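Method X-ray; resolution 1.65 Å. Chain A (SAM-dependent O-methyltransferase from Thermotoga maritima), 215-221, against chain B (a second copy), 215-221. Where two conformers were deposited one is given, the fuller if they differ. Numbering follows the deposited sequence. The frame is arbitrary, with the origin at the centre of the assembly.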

ATOM      1  N   THR A 215      -9.806   7.813 -12.679  1.00 21.51           N
ATOM      2  CA  THR A 215     -10.731   8.033 -11.558  1.00 21.88           C
ATOM      3  C   THR A 215     -11.618   6.799 -11.320  1.00 21.14           C
ATOM      4  O   THR A 215     -11.897   6.012 -12.200  1.00 20.74           O
ATOM      5  CB  THR A 215     -11.645   9.218 -11.763  1.00 21.86           C
ATOM      6  OG1 THR A 215     -12.592   8.959 -12.834  1.00 22.64           O
ATOM      7  CG2 THR A 215     -10.873  10.478 -12.160  1.00 21.68           C
ATOM      8  N   THR A 216     -12.136   6.723 -10.107  1.00 21.03           N
ATOM      9  CA  THR A 216     -13.069   5.646  -9.768  1.00 20.86           C
ATOM     10  C   THR A 216     -14.390   5.792 -10.531  1.00 20.64           C
ATOM     11  O   THR A 216     -15.000   4.795 -10.950  1.00 20.90           O
ATOM     12  CB  THR A 216     -13.344   5.633  -8.249  1.00 20.29           C
ATOM     13  OG1 THR A 216     -13.829   6.916  -7.837  1.00 21.88           O
ATOM     14  CG2 THR A 216     -12.098   5.350  -7.491  1.00 22.31           C
ATOM     15  N   ASN A 217     -14.842   7.031 -10.759  1.00 20.62           N
ATOM     16  CA  ASN A 217     -16.049   7.262 -11.573  1.00 20.79           C
ATOM     17  C   ASN A 217     -15.918   6.639 -12.960  1.00 20.77           C
ATOM     18  O   ASN A 217     -16.814   6.017 -13.473  1.00 21.76           O
ATOM     19  CB  ASN A 217     -16.329   8.790 -11.727  1.00 20.42           C
ATOM     20  CG  ASN A 217     -16.293   9.555 -10.407  1.00 20.39           C
ATOM     21  OD1 ASN A 217     -17.346  10.008  -9.892  1.00 24.95           O
ATOM     22  ND2 ASN A 217     -15.117   9.722  -9.858  1.00 18.47           N
ATOM     23  N   GLN A 218     -14.778   6.854 -13.587  1.00 20.68           N
ATOM     24  CA  GLN A 218     -14.522   6.296 -14.898  1.00 21.54           C
ATOM     25  C   GLN A 218     -14.479   4.772 -14.867  1.00 21.96           C
ATOM     26  O   GLN A 218     -14.968   4.139 -15.796  1.00 22.12           O
ATOM     27  CB  GLN A 218     -13.204   6.815 -15.452  0.50 21.64           C
ATOM     28  CG  GLN A 218     -13.251   8.218 -15.977  0.50 24.61           C
ATOM     29  CD  GLN A 218     -11.873   8.779 -16.147  0.50 28.42           C
ATOM     30  OE1 GLN A 218     -11.125   8.821 -15.187  0.50 31.51           O
ATOM     31  NE2 GLN A 218     -11.517   9.195 -17.370  0.50 33.11           N
ATOM     32  N   VAL A 219     -13.885   4.183 -13.827  1.00 21.11           N
ATOM     33  CA  VAL A 219     -13.922   2.741 -13.673  1.00 20.19           C
ATOM     34  C   VAL A 219     -15.345   2.224 -13.632  1.00 19.76           C
ATOM     35  O   VAL A 219     -15.691   1.276 -14.324  1.00 20.27           O
ATOM     36  CB  VAL A 219     -13.138   2.237 -12.412  1.00 20.04           C
ATOM     37  CG1 VAL A 219     -13.318   0.727 -12.245  1.00 22.64           C
ATOM     38  CG2 VAL A 219     -11.653   2.616 -12.497  1.00 20.56           C
ATOM     39  N   GLN A 220     -16.185   2.861 -12.822  1.00 20.59           N
ATOM     40  CA  GLN A 220     -17.577   2.454 -12.688  1.00 20.85           C
ATOM     41  C   GLN A 220     -18.301   2.461 -14.038  1.00 21.92           C
ATOM     42  O   GLN A 220     -18.998   1.490 -14.385  1.00 23.24           O
ATOM     43  CB  GLN A 220     -18.268   3.363 -11.693  1.00 21.06           C
ATOM     44  CG  GLN A 220     -17.704   3.266 -10.277  1.00 21.52           C
ATOM     45  CD  GLN A 220     -17.910   4.513  -9.421  1.00 22.71           C
ATOM     46  OE1 GLN A 220     -18.689   5.417  -9.759  1.00 25.71           O
ATOM     47  NE2 GLN A 220     -17.213   4.559  -8.318  1.00 21.71           N
ATOM     48  N   GLU A 221     -18.159   3.552 -14.800  1.00 22.29           N
ATOM     49  CA  GLU A 221     -18.829   3.679 -16.075  1.00 23.91           C
ATOM     50  C   GLU A 221     -18.306   2.641 -17.092  1.00 23.34           C
ATOM     51  O   GLU A 221     -19.082   2.037 -17.849  1.00 23.53           O
ATOM     52  CB  GLU A 221     -18.674   5.114 -16.604  1.00 24.45           C
ATOM     53  CG  GLU A 221     -19.523   5.434 -17.829  1.00 28.25           C
ATOM     54  CD  GLU A 221     -21.027   5.324 -17.617  1.00 34.58           C
ATOM     55  OE1 GLU A 221     -21.509   5.708 -16.551  1.00 36.03           O
ATOM     56  OE2 GLU A 221     -21.727   4.854 -18.550  1.00 40.58           O
TER
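Chain B, residues 215-221: TTNQVQE

How does chain B lie on chain A? Both stretches begin with a threonine in extended conformation, phi/psi -123/158, and enter a helix at residue 216 that runs on past 221. An exact two-fold axis relates the copies, so each contact made by chain A returns with the chains exchanged. The helix axes come within 10.5 Å of each other, and their N-to-C directions differ by 125°, a crossing well away from both parallel and antiparallel. Register is set residue against its own copy: A:Thr216 CA is 6.7 Å from B:Thr216 CA, and A:Asn217 CA is 7.6 Å from B:Asn217 CA.

What does A:Thr215 do, if it does not touch chain B? It caps its own helix. A:Thr215 OG1, chi1 p, accepts from A:Gln218 N at 3.1 Å, taking up one of the amides that a helix start leaves without a backbone partner. A:Thr215 OG1 in turn donates to A:Gln218 OE1 at 2.8 Å, and A:Thr215 N makes a weak bond to the same A:Gln218 OE1 at 3.0 Å, so the two residues tie each other down at the helix start. The CA-to-CB bond of A:Thr215 runs sideways to chain B. The same arrangement in B:Thr215 and B:Gln218 starts the partner helix.

Where do the helices come together first along chain A? At A:Thr216, whose CA-to-CB bond points toward chain B. Its methyl meets its own copy, A:Thr216 CG2 to B:Thr216 CG2 at 3.7 Å, a van der Waals contact between the two first turns. The hydroxyl faces a different residue: A:Thr216 OG1 lies 2.8 Å from the atom modelled as B:Gln220 NE2. Next in sequence, A:Asn217 leaves its backbone sideways, yet with chi1 m the end of its side chain comes nearer, and its amide approaches B:Gln220 CD to 3.4 Å, measured from the atom modelled as A:Asn217 OD1.

Which residue completes the contact one turn later? A:Gln220, which follows A:Thr216 by one helical turn; A:Gln220 N donates to A:Thr216 O at 2.9 Å. Its CA-to-CB bond, too, points toward chain B, and it has the largest area covered by the other stretch of any chain A residue here. Its amide reaches B:Thr216 and B:Asn217, repeating the previous contacts by symmetry, and also meets its own copy, with the atoms modelled as A:Gln220 NE2 and B:Gln220 NE2 2.8 Å apart. The orientation of these amides is best left open. A:Gln218, A:Val219 and A:Glu221 lie out of reach of chain B's stretch, so the contact rests on positions 216, 217 and 220.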

ATOM      1  N   THR B 215     -17.741   1.774  -0.245  1.00 21.51           N
ATOM      2  CA  THR B 215     -17.525   1.801  -1.699  1.00 21.88           C
ATOM      3  C   THR B 215     -17.154   3.214  -2.179  1.00 21.14           C
ATOM      4  O   THR B 215     -17.498   4.218  -1.592  1.00 20.74           O
ATOM      5  CB  THR B 215     -18.733   1.354  -2.490  1.00 21.86           C
ATOM      6  OG1 THR B 215     -19.813   2.318  -2.369  1.00 22.64           O
ATOM      7  CG2 THR B 215     -19.285   0.018  -1.989  1.00 21.68           C
ATOM      8  N   THR B 216     -16.521   3.250  -3.338  1.00 21.03           N
ATOM      9  CA  THR B 216     -16.183   4.534  -3.956  1.00 20.86           C
ATOM     10  C   THR B 216     -17.441   5.286  -4.403  1.00 20.64           C
ATOM     11  O   THR B 216     -17.517   6.522  -4.305  1.00 20.90           O
ATOM     12  CB  THR B 216     -15.249   4.318  -5.166  1.00 20.29           C
ATOM     13  OG1 THR B 216     -15.864   3.418  -6.094  1.00 21.88           O
ATOM     14  CG2 THR B 216     -13.959   3.719  -4.734  1.00 22.31           C
ATOM     15  N   ASN B 217     -18.465   4.561  -4.868  1.00 20.62           N
ATOM     16  CA  ASN B 217     -19.747   5.196  -5.222  1.00 20.79           C
ATOM     17  C   ASN B 217     -20.330   5.976  -4.047  1.00 20.77           C
ATOM     18  O   ASN B 217     -20.807   7.076  -4.178  1.00 21.76           O
ATOM     19  CB  ASN B 217     -20.786   4.127  -5.686  1.00 20.42           C
ATOM     20  CG  ASN B 217     -20.242   3.159  -6.734  1.00 20.39           C
ATOM     21  OD1 ASN B 217     -20.634   3.209  -7.928  1.00 24.95           O
ATOM     22  ND2 ASN B 217     -19.367   2.279  -6.321  1.00 18.47           N
ATOM     23  N   GLN B 218     -20.321   5.361  -2.880  1.00 20.68           N
ATOM     24  CA  GLN B 218     -20.823   6.004  -1.685  1.00 21.54           C
ATOM     25  C   GLN B 218     -19.989   7.224  -1.304  1.00 21.96           C
ATOM     26  O   GLN B 218     -20.550   8.222  -0.868  1.00 22.12           O
ATOM     27  CB  GLN B 218     -20.832   5.030  -0.516  0.50 21.64           C
ATOM     28  CG  GLN B 218     -21.951   4.033  -0.539  0.50 24.61           C
ATOM     29  CD  GLN B 218     -21.684   2.899   0.403  0.50 28.42           C
ATOM     30  OE1 GLN B 218     -20.666   2.243   0.271  0.50 31.51           O
ATOM     31  NE2 GLN B 218     -22.581   2.672   1.372  0.50 33.11           N
ATOM     32  N   VAL B 219     -18.664   7.145  -1.444  1.00 21.11           N
ATOM     33  CA  VAL B 219     -17.826   8.308  -1.223  1.00 20.19           C
ATOM     34  C   VAL B 219     -18.228   9.460  -2.120  1.00 19.76           C
ATOM     35  O   VAL B 219     -18.390  10.585  -1.666  1.00 20.27           O
ATOM     36  CB  VAL B 219     -16.298   8.007  -1.398  1.00 20.04           C
ATOM     37  CG1 VAL B 219     -15.485   9.297  -1.269  1.00 22.64           C
ATOM     38  CG2 VAL B 219     -15.824   6.947  -0.394  1.00 20.56           C
ATOM     39  N   GLN B 220     -18.404   9.177  -3.406  1.00 20.59           N
ATOM     40  CA  GLN B 220     -18.783  10.201  -4.371  1.00 20.85           C
ATOM     41  C   GLN B 220     -20.087  10.899  -3.973  1.00 21.92           C
ATOM     42  O   GLN B 220     -20.169  12.140  -3.991  1.00 23.24           O
ATOM     43  CB  GLN B 220     -18.899   9.572  -5.744  1.00 21.06           C
ATOM     44  CG  GLN B 220     -17.580   9.014  -6.278  1.00 21.52           C
ATOM     45  CD  GLN B 220     -17.729   7.890  -7.300  1.00 22.71           C
ATOM     46  OE1 GLN B 220     -18.818   7.636  -7.839  1.00 25.71           O
ATOM     47  NE2 GLN B 220     -16.640   7.222  -7.565  1.00 21.71           N
ATOM     48  N   GLU B 221     -21.117  10.116  -3.627  1.00 22.29           N
ATOM     49  CA  GLU B 221     -22.403  10.670  -3.270  1.00 23.91           C
ATOM     50  C   GLU B 221     -22.319  11.497  -1.968  1.00 23.34           C
ATOM     51  O   GLU B 221     -22.917  12.579  -1.856  1.00 23.53           O
ATOM     52  CB  GLU B 221     -23.442   9.543  -3.156  1.00 24.45           C
ATOM     53  CG  GLU B 221     -24.882  10.020  -3.004  1.00 28.25           C
ATOM     54  CD  GLU B 221     -25.416  10.838  -4.173  1.00 34.58           C
ATOM     55  OE1 GLU B 221     -25.106  10.515  -5.319  1.00 36.03           O
ATOM     56  OE2 GLU B 221     -26.168  11.815  -3.921  1.00 40.58           O
TER